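Local coordinates for single-stranded DNA-binding protein (PDB 2CWA) that binds single-stranded DNA and probably recruits partner proteins to it during DNA replication, recombination and repair, at residues R48-V56 against R119-N129. Sequence-based numbering, arbitrary orientation.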
ATOM      1  N   ARG A  48       7.934   1.469  17.787  1.00 49.56           N
ATOM      2  CA  ARG A  48       8.342   0.973  16.475  1.00 47.96           C
ATOM      3  C   ARG A  48       8.150   2.059  15.418  1.00 47.36           C
ATOM      4  O   ARG A  48       7.020   2.391  15.058  1.00 45.24           O
ATOM      5  CB  ARG A  48       7.513  -0.261  16.108  1.00 50.38           C
ATOM      6  CG  ARG A  48       7.841  -0.866  14.753  1.00 51.50           C
ATOM      7  CD  ARG A  48       6.830  -1.943  14.381  1.00 54.07           C
ATOM      8  NE  ARG A  48       7.028  -2.425  13.017  1.00 57.21           N
ATOM      9  CZ  ARG A  48       6.162  -3.188  12.357  1.00 58.54           C
ATOM     10  NH1 ARG A  48       5.026  -3.561  12.932  1.00 56.90           N
ATOM     11  NH2 ARG A  48       6.430  -3.572  11.116  1.00 59.95           N
ATOM     12  N   GLU A  49       9.253   2.615  14.928  1.00 45.54           N
ATOM     13  CA  GLU A  49       9.178   3.660  13.914  1.00 45.88           C
ATOM     14  C   GLU A  49       9.153   3.064  12.514  1.00 43.84           C
ATOM     15  O   GLU A  49      10.030   2.281  12.136  1.00 42.90           O
ATOM     16  CB  GLU A  49      10.351   4.637  14.064  1.00 51.40           C
ATOM     17  CG  GLU A  49      11.710   3.979  14.220  1.00 56.82           C
ATOM     18  CD  GLU A  49      12.794   4.974  14.602  1.00 59.16           C
ATOM     19  OE1 GLU A  49      12.623   5.673  15.625  1.00 58.70           O
ATOM     20  OE2 GLU A  49      13.816   5.054  13.884  1.00 58.77           O
ATOM     21  N   VAL A  50       8.130   3.426  11.748  1.00 39.64           N
ATOM     22  CA  VAL A  50       7.983   2.921  10.392  1.00 33.84           C
ATOM     23  C   VAL A  50       7.954   4.075   9.405  1.00 31.40           C
ATOM     24  O   VAL A  50       7.501   5.170   9.725  1.00 29.49           O
ATOM     25  CB  VAL A  50       6.689   2.097  10.242  1.00 33.86           C
ATOM     26  CG1 VAL A  50       6.754   0.864  11.119  1.00 35.46           C
ATOM     27  CG2 VAL A  50       5.489   2.947  10.614  1.00 34.35           C
ATOM     28  N   SER A  51       8.464   3.827   8.207  1.00 29.54           N
ATOM     29  CA  SER A  51       8.487   4.841   7.163  1.00 31.01           C
ATOM     30  C   SER A  51       8.142   4.150   5.852  1.00 28.95           C
ATOM     31  O   SER A  51       8.317   2.938   5.721  1.00 30.69           O
ATOM     32  CB  SER A  51       9.875   5.481   7.071  1.00 31.38           C
ATOM     33  OG  SER A  51      10.854   4.511   6.738  1.00 36.65           O
ATOM     34  N   TRP A  52       7.647   4.916   4.889  1.00 28.42           N
ATOM     35  CA  TRP A  52       7.279   4.343   3.604  1.00 27.39           C
ATOM     36  C   TRP A  52       7.287   5.334   2.452  1.00 27.01           C
ATOM     37  O   TRP A  52       7.112   6.538   2.638  1.00 28.53           O
ATOM     38  CB  TRP A  52       5.895   3.685   3.693  1.00 27.59           C
ATOM     39  CG  TRP A  52       4.839   4.549   4.336  1.00 26.29           C
ATOM     40  CD1 TRP A  52       4.420   4.500   5.636  1.00 27.35           C
ATOM     41  CD2 TRP A  52       4.071   5.584   3.706  1.00 24.21           C
ATOM     42  NE1 TRP A  52       3.438   5.437   5.855  1.00 24.11           N
ATOM     43  CE2 TRP A  52       3.203   6.116   4.687  1.00 26.09           C
ATOM     44  CE3 TRP A  52       4.031   6.114   2.405  1.00 26.12           C
ATOM     45  CZ2 TRP A  52       2.302   7.151   4.411  1.00 22.58           C
ATOM     46  CZ3 TRP A  52       3.136   7.145   2.131  1.00 22.38           C
ATOM     47  CH2 TRP A  52       2.282   7.652   3.135  1.00 24.07           C
ATOM     48  N   TYR A  53       7.514   4.793   1.259  1.00 26.28           N
ATOM     49  CA  TYR A  53       7.527   5.541   0.010  1.00 26.43           C
ATOM     50  C   TYR A  53       6.631   4.703  -0.885  1.00 27.51           C
ATOM     51  O   TYR A  53       6.984   3.582  -1.237  1.00 30.35           O
ATOM     52  CB  TYR A  53       8.937   5.585  -0.576  1.00 31.06           C
ATOM     53  CG  TYR A  53       9.890   6.439   0.220  1.00 32.13           C
ATOM     54  CD1 TYR A  53      10.040   7.794  -0.060  1.00 32.70           C
ATOM     55  CD2 TYR A  53      10.630   5.894   1.270  1.00 36.20           C
ATOM     56  CE1 TYR A  53      10.908   8.591   0.682  1.00 37.86           C
ATOM     57  CE2 TYR A  53      11.500   6.681   2.021  1.00 38.46           C
ATOM     58  CZ  TYR A  53      11.631   8.027   1.721  1.00 39.63           C
ATOM     59  OH  TYR A  53      12.481   8.812   2.466  1.00 42.61           O
ATOM     60  N   HIS A  54       5.465   5.227  -1.232  1.00 26.33           N
ATOM     61  CA  HIS A  54       4.550   4.466  -2.068  1.00 26.08           C
ATOM     62  C   HIS A  54       4.280   5.147  -3.394  1.00 24.18           C
ATOM     63  O   HIS A  54       3.947   6.328  -3.438  1.00 26.06           O
ATOM     64  CB  HIS A  54       3.227   4.231  -1.327  1.00 26.74           C
ATOM     65  CG  HIS A  54       3.305   3.167  -0.278  1.00 24.99           C
ATOM     66  ND1 HIS A  54       3.686   1.872  -0.557  1.00 27.14           N
ATOM     67  CD2 HIS A  54       3.038   3.201   1.050  1.00 26.72           C
ATOM     68  CE1 HIS A  54       3.652   1.155   0.553  1.00 29.16           C
ATOM     69  NE2 HIS A  54       3.262   1.938   1.543  1.00 26.57           N
ATOM     70  N   ARG A  55       4.440   4.395  -4.475  1.00 26.97           N
ATOM     71  CA  ARG A  55       4.177   4.933  -5.800  1.00 28.27           C
ATOM     72  C   ARG A  55       2.685   4.773  -6.058  1.00 25.61           C
ATOM     73  O   ARG A  55       2.130   3.688  -5.893  1.00 27.15           O
ATOM     74  CB  ARG A  55       4.981   4.180  -6.859  1.00 33.56           C
ATOM     75  CG  ARG A  55       6.488   4.408  -6.756  1.00 46.51           C
ATOM     76  CD  ARG A  55       7.222   3.903  -7.995  1.00 54.42           C
ATOM     77  NE  ARG A  55       7.301   2.444  -8.056  1.00 60.79           N
ATOM     78  CZ  ARG A  55       8.069   1.698  -7.265  1.00 63.99           C
ATOM     79  NH1 ARG A  55       8.834   2.268  -6.340  1.00 64.60           N
ATOM     80  NH2 ARG A  55       8.079   0.378  -7.403  1.00 64.59           N
ATOM     81  N   VAL A  56       2.038   5.861  -6.447  1.00 24.43           N
ATOM     82  CA  VAL A  56       0.609   5.833  -6.720  1.00 25.82           C
ATOM     83  C   VAL A  56       0.370   6.340  -8.132  1.00 23.24           C
ATOM     84  O   VAL A  56       1.060   7.244  -8.592  1.00 24.94           O
ATOM     85  CB  VAL A  56      -0.161   6.729  -5.736  1.00 23.29           C
ATOM     86  CG1 VAL A  56      -1.630   6.663  -6.027  1.00 31.76           C
ATOM     87  CG2 VAL A  56       0.108   6.287  -4.301  1.00 27.23           C
ATOM     88  N   ARG A 119      18.290  11.492   0.891  1.00 47.09           N
ATOM     89  CA  ARG A 119      18.288  12.031  -0.466  1.00 45.80           C
ATOM     90  C   ARG A 119      17.647  13.411  -0.552  1.00 43.93           C
ATOM     91  O   ARG A 119      17.431  13.937  -1.644  1.00 41.97           O
ATOM     92  CB  ARG A 119      17.561  11.075  -1.415  1.00 50.86           C
ATOM     93  CG  ARG A 119      18.220   9.710  -1.549  1.00 57.02           C
ATOM     94  CD  ARG A 119      17.515   8.851  -2.589  1.00 61.61           C
ATOM     95  NE  ARG A 119      16.129   8.565  -2.227  1.00 67.56           N
ATOM     96  CZ  ARG A 119      15.760   7.905  -1.132  1.00 70.13           C
ATOM     97  NH1 ARG A 119      16.676   7.455  -0.284  1.00 71.77           N
ATOM     98  NH2 ARG A 119      14.473   7.692  -0.885  1.00 71.27           N
ATOM     99  N   GLY A 120      17.347  13.999   0.600  1.00 41.08           N
ATOM    100  CA  GLY A 120      16.733  15.313   0.612  1.00 39.88           C
ATOM    101  C   GLY A 120      15.246  15.293   0.296  1.00 39.02           C
ATOM    102  O   GLY A 120      14.654  16.338   0.031  1.00 40.98           O
ATOM    103  N   GLN A 121      14.635  14.111   0.324  1.00 36.26           N
ATOM    104  CA  GLN A 121      13.210  13.988   0.035  1.00 33.36           C
ATOM    105  C   GLN A 121      12.377  14.060   1.311  1.00 32.09           C
ATOM    106  O   GLN A 121      12.724  13.460   2.327  1.00 33.20           O
ATOM    107  CB  GLN A 121      12.920  12.665  -0.673  1.00 34.80           C
ATOM    108  CG  GLN A 121      13.721  12.441  -1.937  1.00 38.81           C
ATOM    109  CD  GLN A 121      13.441  11.089  -2.556  1.00 40.26           C
ATOM    110  OE1 GLN A 121      13.480  10.062  -1.877  1.00 43.38           O
ATOM    111  NE2 GLN A 121      13.164  11.079  -3.849  1.00 42.03           N
ATOM    112  N   PRO A 122      11.256  14.795   1.269  1.00 31.69           N
ATOM    113  CA  PRO A 122      10.389  14.926   2.443  1.00 30.31           C
ATOM    114  C   PRO A 122       9.479  13.728   2.705  1.00 31.48           C
ATOM    115  O   PRO A 122       9.030  13.055   1.776  1.00 33.07           O
ATOM    116  CB  PRO A 122       9.596  16.193   2.136  1.00 29.04           C
ATOM    117  CG  PRO A 122       9.431  16.124   0.656  1.00 27.93           C
ATOM    118  CD  PRO A 122      10.826  15.710   0.195  1.00 31.18           C
ATOM    119  N   ARG A 123       9.236  13.466   3.987  1.00 32.33           N
ATOM    120  CA  ARG A 123       8.348  12.394   4.434  1.00 32.49           C
ATOM    121  C   ARG A 123       7.461  13.011   5.510  1.00 31.72           C
ATOM    122  O   ARG A 123       7.959  13.687   6.418  1.00 29.82           O
ATOM    123  CB  ARG A 123       9.127  11.227   5.049  1.00 36.53           C
ATOM    124  CG  ARG A 123      10.013  10.464   4.087  1.00 43.55           C
ATOM    125  CD  ARG A 123      10.453   9.142   4.697  1.00 45.97           C
ATOM    126  NE  ARG A 123      11.015   9.310   6.036  1.00 50.54           N
ATOM    127  CZ  ARG A 123      11.814   8.426   6.626  1.00 54.00           C
ATOM    128  NH1 ARG A 123      12.150   7.309   5.994  1.00 55.30           N
ATOM    129  NH2 ARG A 123      12.281   8.659   7.845  1.00 55.07           N
ATOM    130  N   LEU A 124       6.155  12.792   5.411  1.00 26.65           N
ATOM    131  CA  LEU A 124       5.225  13.340   6.397  1.00 25.62           C
ATOM    132  C   LEU A 124       5.248  12.530   7.693  1.00 22.32           C
ATOM    133  O   LEU A 124       5.094  11.306   7.677  1.00 23.10           O
ATOM    134  CB  LEU A 124       3.791  13.357   5.840  1.00 21.57           C
ATOM    135  CG  LEU A 124       2.687  13.875   6.778  1.00 23.17           C
ATOM    136  CD1 LEU A 124       2.916  15.354   7.105  1.00 19.09           C
ATOM    137  CD2 LEU A 124       1.321  13.693   6.115  1.00 21.69           C
ATOM    138  N   ARG A 125       5.436  13.218   8.817  1.00 24.71           N
ATOM    139  CA  ARG A 125       5.436  12.552  10.114  1.00 24.65           C
ATOM    140  C   ARG A 125       3.970  12.364  10.510  1.00 22.44           C
ATOM    141  O   ARG A 125       3.133  13.198  10.177  1.00 23.23           O
ATOM    142  CB  ARG A 125       6.159  13.409  11.155  1.00 30.15           C
ATOM    143  CG  ARG A 125       7.576  13.789  10.740  1.00 34.96           C
ATOM    144  CD  ARG A 125       8.323  14.497  11.858  1.00 46.03           C
ATOM    145  NE  ARG A 125       8.623  13.593  12.961  1.00 54.51           N
ATOM    146  CZ  ARG A 125       9.290  13.946  14.055  1.00 60.84           C
ATOM    147  NH1 ARG A 125       9.729  15.193  14.193  1.00 62.92           N
ATOM    148  NH2 ARG A 125       9.518  13.055  15.012  1.00 62.21           N
ATOM    149  N   ALA A 126       3.666  11.273  11.206  1.00 25.67           N
ATOM    150  CA  ALA A 126       2.289  10.977  11.626  1.00 25.86           C
ATOM    151  C   ALA A 126       1.370  10.903  10.400  1.00 26.74           C
ATOM    152  O   ALA A 126       0.239  11.404  10.417  1.00 28.29           O
ATOM    153  CB  ALA A 126       1.786  12.052  12.600  1.00 24.54           C
ATOM    154  N   ALA A 127       1.863  10.263   9.343  1.00 23.50           N
ATOM    155  CA  ALA A 127       1.115  10.120   8.095  1.00 23.77           C
ATOM    156  C   ALA A 127      -0.028   9.109   8.205  1.00 23.83           C
ATOM    157  O   ALA A 127      -0.208   8.456   9.234  1.00 21.53           O
ATOM    158  CB  ALA A 127       2.074   9.691   6.968  1.00 18.14           C
ATOM    159  N   LEU A 128      -0.807   8.991   7.135  1.00 21.57           N
ATOM    160  CA  LEU A 128      -1.904   8.030   7.102  1.00 20.63           C
ATOM    161  C   LEU A 128      -1.563   6.963   6.075  1.00 22.30           C
ATOM    162  O   LEU A 128      -1.183   7.278   4.945  1.00 18.56           O
ATOM    163  CB  LEU A 128      -3.229   8.708   6.716  1.00 19.75           C
ATOM    164  CG  LEU A 128      -4.388   7.720   6.510  1.00 21.55           C
ATOM    165  CD1 LEU A 128      -4.682   6.986   7.814  1.00 22.24           C
ATOM    166  CD2 LEU A 128      -5.634   8.462   6.023  1.00 20.80           C
ATOM    167  N   ASN A 129      -1.688   5.706   6.484  1.00 21.01           N
ATOM    168  CA  ASN A 129      -1.410   4.557   5.631  1.00 21.90           C
ATOM    169  C   ASN A 129      -2.349   3.471   6.110  1.00 23.44           C
ATOM    170  O   ASN A 129      -2.013   2.687   6.999  1.00 20.58           O
ATOM    171  CB  ASN A 129       0.054   4.112   5.789  1.00 22.50           C
ATOM    172  CG  ASN A 129       0.411   2.930   4.901  1.00 26.02           C
ATOM    173  OD1 ASN A 129      -0.453   2.318   4.269  1.00 25.47           O
ATOM    174  ND2 ASN A 129       1.698   2.591   4.862  1.00 26.25           N
TER
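Ser-51 and Arg-123 mark the nearest backbone approach, their CA atoms 8.0 Å apart, so strand 49-56 and segment 119-129 meet mainly through side chains; strand 28-39 pairs with both 49-59 and 122-125. Arg-123, its chain bent at chi3 (-51°), passes Tyr-53 at roughly a right angle, with CD 3.0 Å from the phenol OH; CB of Ser-51 lies over one face of the Arg-123 guanidinium, 3.1 Å from NH1 of Arg-123. The Tyr-53 hydroxyl is hydrogen-bonded to OD2 of Asp-117. Over one face of the same ring hangs Arg-119, its NH2 3.9 Å from CZ of Tyr-53; the cation-pi geometry is long, at most weakly attractive. Trp-52 turns its indole back toward 127-129: CZ2 meets CB of Ala-127 at 3.6 Å, and ND2 of Asn-129 stands over the ring, 3.4 Å from CD1. Amide and indole planes lie 72° apart, while the edge of His-54 faces the same ND2. Asn-129 OD1 accepts a hydrogen bond from the backbone of Leu-200, which helps orient the amide. Strand 122-125, the turn after it and the start of strand 128-145 thus pack against 49-56 through aromatic rings and an arginine's aliphatic stem, while Asp-117 and Leu-200 bind the polar ends of Tyr-53 and Asn-129.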